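Local atomic coordinates of uncharacterized protein CGL0972 (Corynebacterium glutamicum, PDB entry 2VQG), a protein that probably forms an alpha-helical, anion-specific porin that lets small anions cross the outer membrane layer of the cell envelope. Residues A[35-48]-A[74-87]. Sequence-based numbering, arbitrary orientation.
With ZN (zinc ion), chain O; ZN (zinc ion), chain K.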
# COMPACT_ATOMS: atom_id res chain seq x y z
N LEU A 35 -1.58 3.96 -6.39
CA LEU A 35 -2.51 2.96 -6.91
C LEU A 35 -2.86 3.22 -8.36
O LEU A 35 -3.19 4.36 -8.71
CB LEU A 35 -3.80 2.93 -6.08
CG LEU A 35 -4.91 1.95 -6.46
CD1 LEU A 35 -4.47 0.51 -6.30
CD2 LEU A 35 -6.10 2.23 -5.56
N GLU A 36 -2.79 2.16 -9.17
CA GLU A 36 -3.24 2.18 -10.56
C GLU A 36 -3.94 0.88 -11.01
O GLU A 36 -4.10 -0.06 -10.24
CB GLU A 36 -2.08 2.49 -11.49
CG GLU A 36 -1.04 1.39 -11.61
CD GLU A 36 0.21 1.89 -12.28
OE1 GLU A 36 0.47 3.12 -12.18
OE2 GLU A 36 0.93 1.07 -12.91
N GLU A 37 -4.29 0.86 -12.30
CA GLU A 37 -5.12 -0.15 -12.91
C GLU A 37 -4.34 -1.43 -13.24
O GLU A 37 -3.20 -1.37 -13.71
CB GLU A 37 -5.73 0.43 -14.18
CG GLU A 37 -6.92 -0.32 -14.70
CD GLU A 37 -8.02 -0.42 -13.68
OE1 GLU A 37 -8.21 0.58 -12.94
OE2 GLU A 37 -8.67 -1.48 -13.60
N GLY A 38 -4.97 -2.58 -13.00
CA GLY A 38 -4.37 -3.87 -13.33
C GLY A 38 -3.13 -4.13 -12.50
O GLY A 38 -2.27 -4.93 -12.86
N GLN A 39 -3.04 -3.42 -11.38
CA GLN A 39 -1.88 -3.50 -10.54
C GLN A 39 -1.95 -4.76 -9.69
O GLN A 39 -3.02 -5.13 -9.19
CB GLN A 39 -1.83 -2.26 -9.65
CG GLN A 39 -0.47 -1.88 -9.18
CD GLN A 39 -0.52 -0.63 -8.31
OE1 GLN A 39 -1.57 -0.28 -7.78
NE2 GLN A 39 0.63 0.04 -8.15
N TYR A 40 -0.81 -5.42 -9.55
CA TYR A 40 -0.67 -6.53 -8.62
C TYR A 40 -0.33 -6.01 -7.25
O TYR A 40 0.20 -4.90 -7.12
CB TYR A 40 0.45 -7.46 -9.10
CG TYR A 40 0.01 -8.28 -10.29
CD1 TYR A 40 -0.87 -9.34 -10.13
CD2 TYR A 40 0.47 -7.99 -11.57
CE1 TYR A 40 -1.29 -10.09 -11.21
CE2 TYR A 40 0.06 -8.74 -12.67
CZ TYR A 40 -0.83 -9.79 -12.48
OH TYR A 40 -1.25 -10.55 -13.56
N ASN A 41 -0.62 -6.82 -6.22
CA ASN A 41 -0.25 -6.50 -4.84
C ASN A 41 1.21 -6.02 -4.75
O ASN A 41 1.50 -4.93 -4.24
CB ASN A 41 -0.51 -7.72 -3.94
CG ASN A 41 -0.06 -7.50 -2.49
OD1 ASN A 41 1.06 -7.06 -2.22
ND2 ASN A 41 -0.93 -7.85 -1.54
N ARG A 42 2.12 -6.84 -5.29
CA ARG A 42 3.55 -6.54 -5.23
C ARG A 42 3.91 -5.16 -5.78
O ARG A 42 4.74 -4.45 -5.20
CB ARG A 42 4.35 -7.63 -5.97
CG ARG A 42 5.82 -7.68 -5.60
CD ARG A 42 6.60 -8.67 -6.45
NE ARG A 42 6.60 -10.04 -5.91
CZ ARG A 42 5.98 -11.09 -6.46
NH1 ARG A 42 5.28 -10.95 -7.57
NH2 ARG A 42 6.06 -12.29 -5.89
N GLU A 43 3.28 -4.78 -6.89
CA GLU A 43 3.52 -3.49 -7.55
C GLU A 43 3.07 -2.31 -6.69
O GLU A 43 3.77 -1.30 -6.58
CB GLU A 43 2.80 -3.42 -8.89
CG GLU A 43 3.32 -4.44 -9.91
CD GLU A 43 2.56 -4.42 -11.23
OE1 GLU A 43 1.33 -4.14 -11.25
OE2 GLU A 43 3.21 -4.70 -12.27
N LEU A 44 1.88 -2.45 -6.10
CA LEU A 44 1.43 -1.41 -5.16
C LEU A 44 2.38 -1.26 -3.97
O LEU A 44 2.71 -0.14 -3.56
CB LEU A 44 -0.01 -1.68 -4.69
CG LEU A 44 -0.56 -0.75 -3.59
CD1 LEU A 44 -0.54 0.71 -4.02
CD2 LEU A 44 -2.00 -1.15 -3.20
N ALA A 45 2.78 -2.39 -3.38
CA ALA A 45 3.68 -2.35 -2.23
C ALA A 45 4.97 -1.62 -2.61
O ALA A 45 5.47 -0.80 -1.85
CB ALA A 45 4.00 -3.75 -1.74
N GLU A 46 5.49 -1.92 -3.80
CA GLU A 46 6.72 -1.28 -4.28
C GLU A 46 6.54 0.21 -4.50
O GLU A 46 7.43 1.00 -4.20
CB GLU A 46 7.19 -1.92 -5.58
CG GLU A 46 7.68 -3.31 -5.35
CD GLU A 46 8.35 -3.90 -6.56
OE1 GLU A 46 8.01 -3.53 -7.71
OE2 GLU A 46 9.22 -4.77 -6.34
N ALA A 47 5.37 0.58 -5.03
CA ALA A 47 5.08 1.97 -5.27
C ALA A 47 4.95 2.75 -3.95
O ALA A 47 5.46 3.88 -3.85
CB ALA A 47 3.83 2.13 -6.14
N ILE A 48 4.29 2.15 -2.96
CA ILE A 48 4.18 2.78 -1.63
C ILE A 48 5.59 2.96 -1.01
O ILE A 48 5.96 4.05 -0.55
CB ILE A 48 3.28 1.96 -0.68
CG1 ILE A 48 1.83 1.97 -1.19
CG2 ILE A 48 3.36 2.53 0.78
CD1 ILE A 48 0.91 0.95 -0.48
N LEU A 74 0.08 -2.45 3.86
CA LEU A 74 -0.94 -1.58 3.28
C LEU A 74 -1.44 -2.14 1.94
O LEU A 74 -2.65 -2.10 1.65
CB LEU A 74 -0.40 -0.14 3.18
CG LEU A 74 -1.38 0.98 2.81
CD1 LEU A 74 -2.64 0.96 3.67
CD2 LEU A 74 -0.64 2.35 2.89
N ALA A 75 -0.54 -2.73 1.15
CA ALA A 75 -0.92 -3.30 -0.13
C ALA A 75 -1.79 -4.52 0.11
O ALA A 75 -2.74 -4.76 -0.64
CB ALA A 75 0.31 -3.67 -0.95
N ASP A 76 -1.48 -5.28 1.17
CA ASP A 76 -2.34 -6.39 1.61
C ASP A 76 -3.77 -5.91 1.92
O ASP A 76 -4.74 -6.56 1.52
CB ASP A 76 -1.78 -7.10 2.84
CG ASP A 76 -0.61 -8.03 2.51
OD1 ASP A 76 -0.33 -8.25 1.31
OD2 ASP A 76 0.02 -8.55 3.46
N ARG A 77 -3.88 -4.80 2.66
CA ARG A 77 -5.20 -4.25 2.98
C ARG A 77 -5.94 -3.80 1.72
O ARG A 77 -7.15 -4.03 1.61
CB ARG A 77 -5.10 -3.16 4.06
CG ARG A 77 -4.40 -3.68 5.32
CD ARG A 77 -4.52 -2.76 6.53
NE ARG A 77 -3.70 -1.55 6.42
CZ ARG A 77 -2.43 -1.44 6.81
NH1 ARG A 77 -1.78 -2.46 7.35
NH2 ARG A 77 -1.81 -0.28 6.67
N ALA A 78 -5.21 -3.21 0.77
CA ALA A 78 -5.78 -2.86 -0.53
C ALA A 78 -6.30 -4.09 -1.29
O ALA A 78 -7.38 -4.03 -1.90
CB ALA A 78 -4.77 -2.14 -1.35
N GLN A 79 -5.57 -5.19 -1.24
CA GLN A 79 -6.02 -6.41 -1.92
C GLN A 79 -7.30 -6.93 -1.30
O GLN A 79 -8.24 -7.31 -2.01
CB GLN A 79 -4.93 -7.49 -1.90
CG GLN A 79 -5.31 -8.71 -2.72
CD GLN A 79 -4.29 -9.82 -2.62
OE1 GLN A 79 -3.09 -9.56 -2.53
NE2 GLN A 79 -4.76 -11.07 -2.66
N THR A 80 -7.35 -6.92 0.03
CA THR A 80 -8.55 -7.34 0.76
C THR A 80 -9.74 -6.48 0.34
O THR A 80 -10.86 -7.00 0.16
CB THR A 80 -8.33 -7.28 2.29
OG1 THR A 80 -7.21 -8.12 2.62
CG2 THR A 80 -9.55 -7.82 3.03
N CYS A 81 -9.48 -5.20 0.12
CA CYS A 81 -10.49 -4.24 -0.34
C CYS A 81 -10.84 -4.37 -1.83
O CYS A 81 -11.64 -3.58 -2.34
CB CYS A 81 -10.04 -2.78 -0.04
SG CYS A 81 -10.34 -2.25 1.63
N GLY A 82 -10.20 -5.33 -2.50
CA GLY A 82 -10.41 -5.62 -3.94
C GLY A 82 -9.80 -4.61 -4.89
O GLY A 82 -10.24 -4.50 -6.04
N LEU A 83 -8.76 -3.89 -4.43
CA LEU A 83 -8.15 -2.80 -5.19
C LEU A 83 -6.98 -3.21 -6.08
O LEU A 83 -6.63 -2.50 -7.02
CB LEU A 83 -7.71 -1.69 -4.21
CG LEU A 83 -8.77 -1.19 -3.22
CD1 LEU A 83 -8.25 -0.06 -2.32
CD2 LEU A 83 -10.06 -0.76 -3.96
N VAL A 84 -6.37 -4.36 -5.78
CA VAL A 84 -5.24 -4.89 -6.53
C VAL A 84 -5.38 -6.41 -6.66
O VAL A 84 -6.11 -7.03 -5.88
CB VAL A 84 -3.86 -4.53 -5.89
CG1 VAL A 84 -3.62 -3.01 -5.91
CG2 VAL A 84 -3.74 -5.07 -4.48
N LYS A 85 -4.68 -6.97 -7.64
CA LYS A 85 -4.65 -8.42 -7.89
C LYS A 85 -3.68 -9.17 -6.98
O LYS A 85 -2.62 -8.64 -6.61
CB LYS A 85 -4.26 -8.69 -9.35
CG LYS A 85 -5.21 -8.12 -10.39
CD LYS A 85 -4.80 -8.55 -11.81
CE LYS A 85 -3.69 -7.66 -12.35
NZ LYS A 85 -3.32 -7.98 -13.75
N ALA A 86 -4.03 -10.41 -6.64
CA ALA A 86 -3.13 -11.33 -5.91
C ALA A 86 -1.89 -11.74 -6.75
O ALA A 86 -1.99 -11.69 -8.01
CB ALA A 86 -3.92 -12.59 -5.50
N ASP A 87 -0.86 -12.04 -6.00
CA ASP A 87 0.34 -12.53 -6.65
C ASP A 87 0.16 -13.95 -7.06
O ASP A 87 -0.45 -14.76 -6.30
CB ASP A 87 1.54 -12.33 -5.65
CG ASP A 87 1.95 -10.99 -5.35
OD1 ASP A 87 1.70 -10.06 -6.15
OD2 ASP A 87 2.44 -10.72 -4.22
ZN ZN O . 2.48 2.87 -13.06
ZN ZN K . -10.07 -1.29 -11.87
O HOH W 1 3.22 1.24 -14.72
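N41, in the first turn of helix 41-52, reaches D76 and Q79 in the last turns of helix 61-80. CG lies anti to the backbone N (chi1 176°), which carries the amide across to that helix. N41 CB packs 3.5 Å from Q79 OE1, with K85 O also close. OD1 rests against the methyl of A75. ND2 spends both protons on the neighbouring helix. One goes to D76 OD1, 2.9 Å from ND2, on the anti lone pair and almost in the amide plane of N41. The other goes to Q79 OE1, whose amide stands nearly square to that of N41 (89°). Two bonds thus fix the rotation of this buried amide.

Helices 41-48 and 74-80 run roughly antiparallel (139°) in a small, all-helical fold that has no sheet. Just before helix 41-52, the chain forms a single bridge with the loop that follows helix 61-80: K85 N donates to Q39 O and N41 N to K85 O. Y40, the N-cap residue, sits within this bridge. K85 bends at chi3 and lays CE over one face of the Y40 ring, 3.7 Å from its centroid. NZ makes an off-centre cation-pi contact with the same ring. Deeper in, L44 CD2 packs tightly on A78 CB (3.5 Å) and also touches V84 CG1. L35 CD1 meets V84 CG1 too, at 3.6 Å. Beyond L44, A45 CB touches A75 CB, and I48 CD1 lies against L74.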